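PDB 3Q15: response regulator aspartate phosphatase H, which dephosphorylates the sporulation phosphotransferase Spo0F and also acts on the competence regulator ComA, helping to keep competence and sporulation apart in time. Local coordinates for residues 238-241 against 242-245; 226-229 against 230-234. All coordinates share one frame; numbering follows the deposited sequence.

Interaction 1 (238-241 against 242-245)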
loop_
_atom_site.group_PDB
_atom_site.type_symbol
_atom_site.label_atom_id
_atom_site.label_comp_id
_atom_site.label_asym_id
_atom_site.label_seq_id
_atom_site.Cartn_x
_atom_site.Cartn_y
_atom_site.Cartn_z
ATOM N N ASP A 238 7.566 -12.292 -31.140
ATOM C CA ASP A 238 8.698 -13.211 -31.082
ATOM C C ASP A 238 9.904 -12.755 -31.896
ATOM O O ASP A 238 11.047 -12.944 -31.479
ATOM C CB ASP A 238 8.263 -14.609 -31.525
ATOM C CG ASP A 238 6.963 -14.593 -32.302
ATOM O OD1 ASP A 238 5.890 -14.575 -31.661
ATOM O OD2 ASP A 238 7.014 -14.599 -33.550
ATOM N N GLN A 239 9.653 -12.158 -33.056
ATOM C CA GLN A 239 10.735 -11.706 -33.921
ATOM C C GLN A 239 11.570 -10.627 -33.230
ATOM O O GLN A 239 12.796 -10.716 -33.181
ATOM C CB GLN A 239 10.183 -11.210 -35.261
ATOM C CG GLN A 239 11.234 -11.028 -36.344
ATOM C CD GLN A 239 10.667 -11.194 -37.745
ATOM O OE1 GLN A 239 9.925 -12.139 -38.020
ATOM N NE2 GLN A 239 11.012 -10.272 -38.637
ATOM N N MET A 240 10.898 -9.616 -32.687
ATOM C CA MET A 240 11.579 -8.566 -31.937
ATOM C C MET A 240 12.254 -9.132 -30.691
ATOM O O MET A 240 13.352 -8.722 -30.324
ATOM C CB MET A 240 10.593 -7.462 -31.549
ATOM C CG MET A 240 10.165 -6.588 -32.713
ATOM S SD MET A 240 11.533 -5.606 -33.351
ATOM C CE MET A 240 11.714 -4.398 -32.045
ATOM N N ALA A 241 11.585 -10.078 -30.044
ATOM C CA ALA A 241 12.145 -10.742 -28.877
ATOM C C ALA A 241 13.474 -11.399 -29.224
ATOM O O ALA A 241 14.493 -11.146 -28.581
ATOM C CB ALA A 241 11.173 -11.771 -28.338
ATOM N N VAL A 242 13.462 -12.242 -30.250
ATOM C CA VAL A 242 14.665 -12.968 -30.634
ATOM C C VAL A 242 15.767 -12.001 -31.037
ATOM O O VAL A 242 16.938 -12.211 -30.721
ATOM C CB VAL A 242 14.395 -13.947 -31.789
ATOM C CG1 VAL A 242 15.704 -14.373 -32.442
ATOM C CG2 VAL A 242 13.618 -15.152 -31.285
ATOM N N GLU A 243 15.378 -10.937 -31.728
ATOM C CA GLU A 243 16.321 -9.918 -32.163
ATOM C C GLU A 243 17.049 -9.296 -30.978
ATOM O O GLU A 243 18.274 -9.153 -30.985
ATOM C CB GLU A 243 15.591 -8.837 -32.956
ATOM C CG GLU A 243 16.445 -7.639 -33.298
ATOM C CD GLU A 243 15.702 -6.635 -34.150
ATOM O OE1 GLU A 243 14.778 -7.053 -34.881
ATOM O OE2 GLU A 243 16.037 -5.433 -34.084
ATOM N N HIS A 244 16.292 -8.929 -29.951
ATOM C CA HIS A 244 16.890 -8.308 -28.782
ATOM C C HIS A 244 17.640 -9.312 -27.915
ATOM O O HIS A 244 18.685 -8.985 -27.357
ATOM C CB HIS A 244 15.848 -7.524 -27.982
ATOM C CG HIS A 244 15.391 -6.274 -28.666
ATOM N ND1 HIS A 244 14.448 -6.275 -29.670
ATOM C CD2 HIS A 244 15.766 -4.980 -28.504
ATOM C CE1 HIS A 244 14.250 -5.038 -30.089
ATOM N NE2 HIS A 244 15.041 -4.234 -29.398
ATOM N N PHE A 245 17.121 -10.534 -27.811
ATOM C CA PHE A 245 17.838 -11.579 -27.089
ATOM C C PHE A 245 19.253 -11.707 -27.642
ATOM O O PHE A 245 20.226 -11.748 -26.889
ATOM C CB PHE A 245 17.110 -12.928 -27.168
ATOM C CG PHE A 245 16.013 -13.091 -26.151
ATOM C CD1 PHE A 245 16.275 -12.954 -24.794
ATOM C CD2 PHE A 245 14.723 -13.397 -26.549
ATOM C CE1 PHE A 245 15.266 -13.107 -23.854
ATOM C CE2 PHE A 245 13.708 -13.552 -25.618
ATOM C CZ PHE A 245 13.980 -13.407 -24.267
#

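Interaction 2 (226-229 against 230-234)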
loop_
_atom_site.group_PDB
_atom_site.type_symbol
_atom_site.label_atom_id
_atom_site.label_comp_id
_atom_site.label_asym_id
_atom_site.label_seq_id
_atom_site.Cartn_x
_atom_site.Cartn_y
_atom_site.Cartn_z
ATOM N N LEU A 226 17.966 -7.349 -22.523
ATOM C CA LEU A 226 17.307 -8.562 -22.057
ATOM C C LEU A 226 15.875 -8.265 -21.628
ATOM O O LEU A 226 14.944 -8.992 -21.978
ATOM C CB LEU A 226 18.084 -9.168 -20.891
ATOM C CG LEU A 226 17.440 -10.361 -20.186
ATOM C CD1 LEU A 226 17.170 -11.487 -21.170
ATOM C CD2 LEU A 226 18.337 -10.835 -19.060
ATOM N N ASN A 227 15.705 -7.191 -20.866
ATOM C CA ASN A 227 14.386 -6.783 -20.406
ATOM C C ASN A 227 13.457 -6.436 -21.563
ATOM O O ASN A 227 12.279 -6.789 -21.549
ATOM C CB ASN A 227 14.499 -5.616 -19.420
ATOM C CG ASN A 227 15.073 -6.044 -18.081
ATOM O OD1 ASN A 227 15.147 -7.233 -17.785
ATOM N ND2 ASN A 227 15.473 -5.077 -17.265
ATOM N N ILE A 228 13.997 -5.752 -22.566
ATOM C CA ILE A 228 13.242 -5.450 -23.774
ATOM C C ILE A 228 12.813 -6.737 -24.480
ATOM O O ILE A 228 11.658 -6.875 -24.883
ATOM C CB ILE A 228 14.058 -4.570 -24.743
ATOM C CG1 ILE A 228 14.338 -3.208 -24.104
ATOM C CG2 ILE A 228 13.322 -4.395 -26.059
ATOM C CD1 ILE A 228 15.224 -2.315 -24.931
ATOM N N ALA A 229 13.747 -7.675 -24.619
ATOM C CA ALA A 229 13.461 -8.960 -25.256
ATOM C C ALA A 229 12.357 -9.735 -24.528
ATOM O O ALA A 229 11.435 -10.255 -25.157
ATOM C CB ALA A 229 14.730 -9.796 -25.355
ATOM N N ASN A 230 12.454 -9.816 -23.205
ATOM C CA ASN A 230 11.417 -10.484 -22.424
ATOM C C ASN A 230 10.078 -9.780 -22.592
ATOM O O ASN A 230 9.024 -10.418 -22.611
ATOM C CB ASN A 230 11.794 -10.549 -20.943
ATOM C CG ASN A 230 12.835 -11.610 -20.654
ATOM O OD1 ASN A 230 12.828 -12.681 -21.257
ATOM N ND2 ASN A 230 13.739 -11.316 -19.725
ATOM N N SER A 231 10.125 -8.459 -22.709
ATOM C CA SER A 231 8.913 -7.671 -22.886
ATOM C C SER A 231 8.223 -8.042 -24.195
ATOM O O SER A 231 7.021 -8.299 -24.219
ATOM C CB SER A 231 9.236 -6.176 -22.860
ATOM O OG SER A 231 8.057 -5.392 -22.956
ATOM N N TYR A 232 8.995 -8.062 -25.281
ATOM C CA TYR A 232 8.484 -8.450 -26.591
ATOM C C TYR A 232 8.025 -9.903 -26.599
ATOM O O TYR A 232 6.999 -10.235 -27.194
ATOM C CB TYR A 232 9.552 -8.259 -27.670
ATOM C CG TYR A 232 9.735 -6.835 -28.149
ATOM C CD1 TYR A 232 10.970 -6.210 -28.059
ATOM C CD2 TYR A 232 8.680 -6.122 -28.709
ATOM C CE1 TYR A 232 11.154 -4.910 -28.509
ATOM C CE2 TYR A 232 8.855 -4.818 -29.162
ATOM C CZ TYR A 232 10.095 -4.220 -29.057
ATOM O OH TYR A 232 10.284 -2.929 -29.498
ATOM N N ASP A 233 8.795 -10.774 -25.953
ATOM C CA ASP A 233 8.443 -12.186 -25.893
ATOM C C ASP A 233 7.076 -12.358 -25.253
ATOM O O ASP A 233 6.271 -13.172 -25.700
ATOM C CB ASP A 233 9.485 -12.984 -25.107
ATOM C CG ASP A 233 9.152 -14.466 -25.034
ATOM O OD1 ASP A 233 8.840 -15.068 -26.085
ATOM O OD2 ASP A 233 9.202 -15.027 -23.922
ATOM N N ARG A 234 6.818 -11.583 -24.203
ATOM C CA ARG A 234 5.564 -11.695 -23.473
ATOM C C ARG A 234 4.412 -10.939 -24.132
ATOM O O ARG A 234 3.246 -11.279 -23.931
ATOM C CB ARG A 234 5.746 -11.262 -22.015
ATOM C CG ARG A 234 6.516 -12.276 -21.181
ATOM C CD ARG A 234 6.710 -11.812 -19.750
ATOM N NE ARG A 234 7.585 -10.650 -19.670
ATOM C CZ ARG A 234 8.006 -10.108 -18.533
ATOM N NH1 ARG A 234 7.633 -10.628 -17.373
ATOM N NH2 ARG A 234 8.801 -9.048 -18.558
#

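Interaction 1 (238-241 against 242-245)
His244 grips the carbonyl oxygen of Met240, one helical turn earlier, with two N-H groups, showing how a side chain can borrow the backbone of its own helix. Met240 O takes the ordinary i to i+4 bond from His244 N and a second one from the ring nitrogen, His244 ND1, at 2.8 Å with an almost straight N-H...O angle of 166°. The two donors come in from opposite faces of the carbonyl plane, and the oxygen lies practically in the plane of the imidazole, at its edge. The ring can turn back in this manner because CG stands beside the backbone N and anti to the carbonyl carbon (chi1 -71°). Since ND1 is the donor, it carries a hydrogen here.

Met240 runs alongside the ring, pointing the same way. Bends at chi2 and chi3 bring its methyl to the imidazole edge, with Met240 CE 3.3 Å from His244 CE1, while Met240 SD lies at the edge of the His244 ring, 5.3 Å from its centroid. These groups belong to helix 238-255 in the predicted fourth tetratricopeptide repeat, where its partner helix 218-235 presents Ile228, Ala229 and Tyr232 to the histidine. A leucine in place of His244 would probably leave Met240 O with just its backbone donor and deprive the methionine methyl of a flat edge fixed in rotation.

Next along the helix, Phe245 N bonds to Ala241 O at 2.8 Å, and the aromatic ring lies oblique to that oxygen, Phe245 CD2 being 3.0 Å from it. Phe245 CE2 lies 4.1 Å from Ala241 CB, a modest apolar touch, before the phenyl goes on to meet Leu267 and Thr270 of helix 260-273. Val242, whose CG2 rests 3.4 Å from Asp238 O, reaches Thr270 and Leu271 of that helix.

Interaction 2 (226-229 against 230-234)
Asn230 O is gripped twice by Arg234, through the backbone N at 3.0 Å and through the side-chain NE at 3.3 Å. The two donors approach from opposite faces of the carbonyl plane, and NE sits well above that plane, 66° out of it. The arginine thus folds back along its own helix, and its NH2 goes on to a salt bridge with Asp193.

Across the turn, Asn230 N donates to Leu226 O, and the side chain of the same asparagine crosses that of the leucine obliquely, its ND2 3.7 Å from Leu226 CD1. The apolar contact here is that of Ile228 with Tyr232, which run side by side: the branch methyl Ile228 CG2 comes within 3.3 Å of Tyr232 CE1, obliquely to the ring. The phenol is placed there by chi1 of -79°, which sets CG beside the backbone N. Asp233 N bonds to Ala229 O at 2.8 Å, whereas its carboxylate leads away from 226-229, to a salt bridge between Asp233 OD2 and Lys273 NZ of helix 260-273.

Leu205, Leu209 and Leu202 of helix 198-214 meet Asn227, Ile228 and Tyr232, and helix 238-255 packs against Ile228, Ala229, Asn230 and Tyr232. Such a helix, held between the preceding helix and its own antiparallel partner, is characteristic of tetratricopeptide repeats.

In the fold
Interaction 2 closes before interaction 1 opens along the chain, and their centres lie about 8 Å apart. They occupy consecutive helices, 218-235 and 238-255, which together form the helical hairpin of the predicted fourth tetratricopeptide repeat. The two contacts meet directly: Met240 CE approaches Tyr232 OH at 3.3 Å, the rings of His244 and Tyr232 meet with their planes at about 35°, and Ala229 CB packs on Ala241 O. Turns that are each organised within one helix are thereby fitted together between helices. Helix 198-214 borders interaction 2 and helix 260-273 touches both, so this hairpin is built into the continuous helical array of the large C-terminal domain.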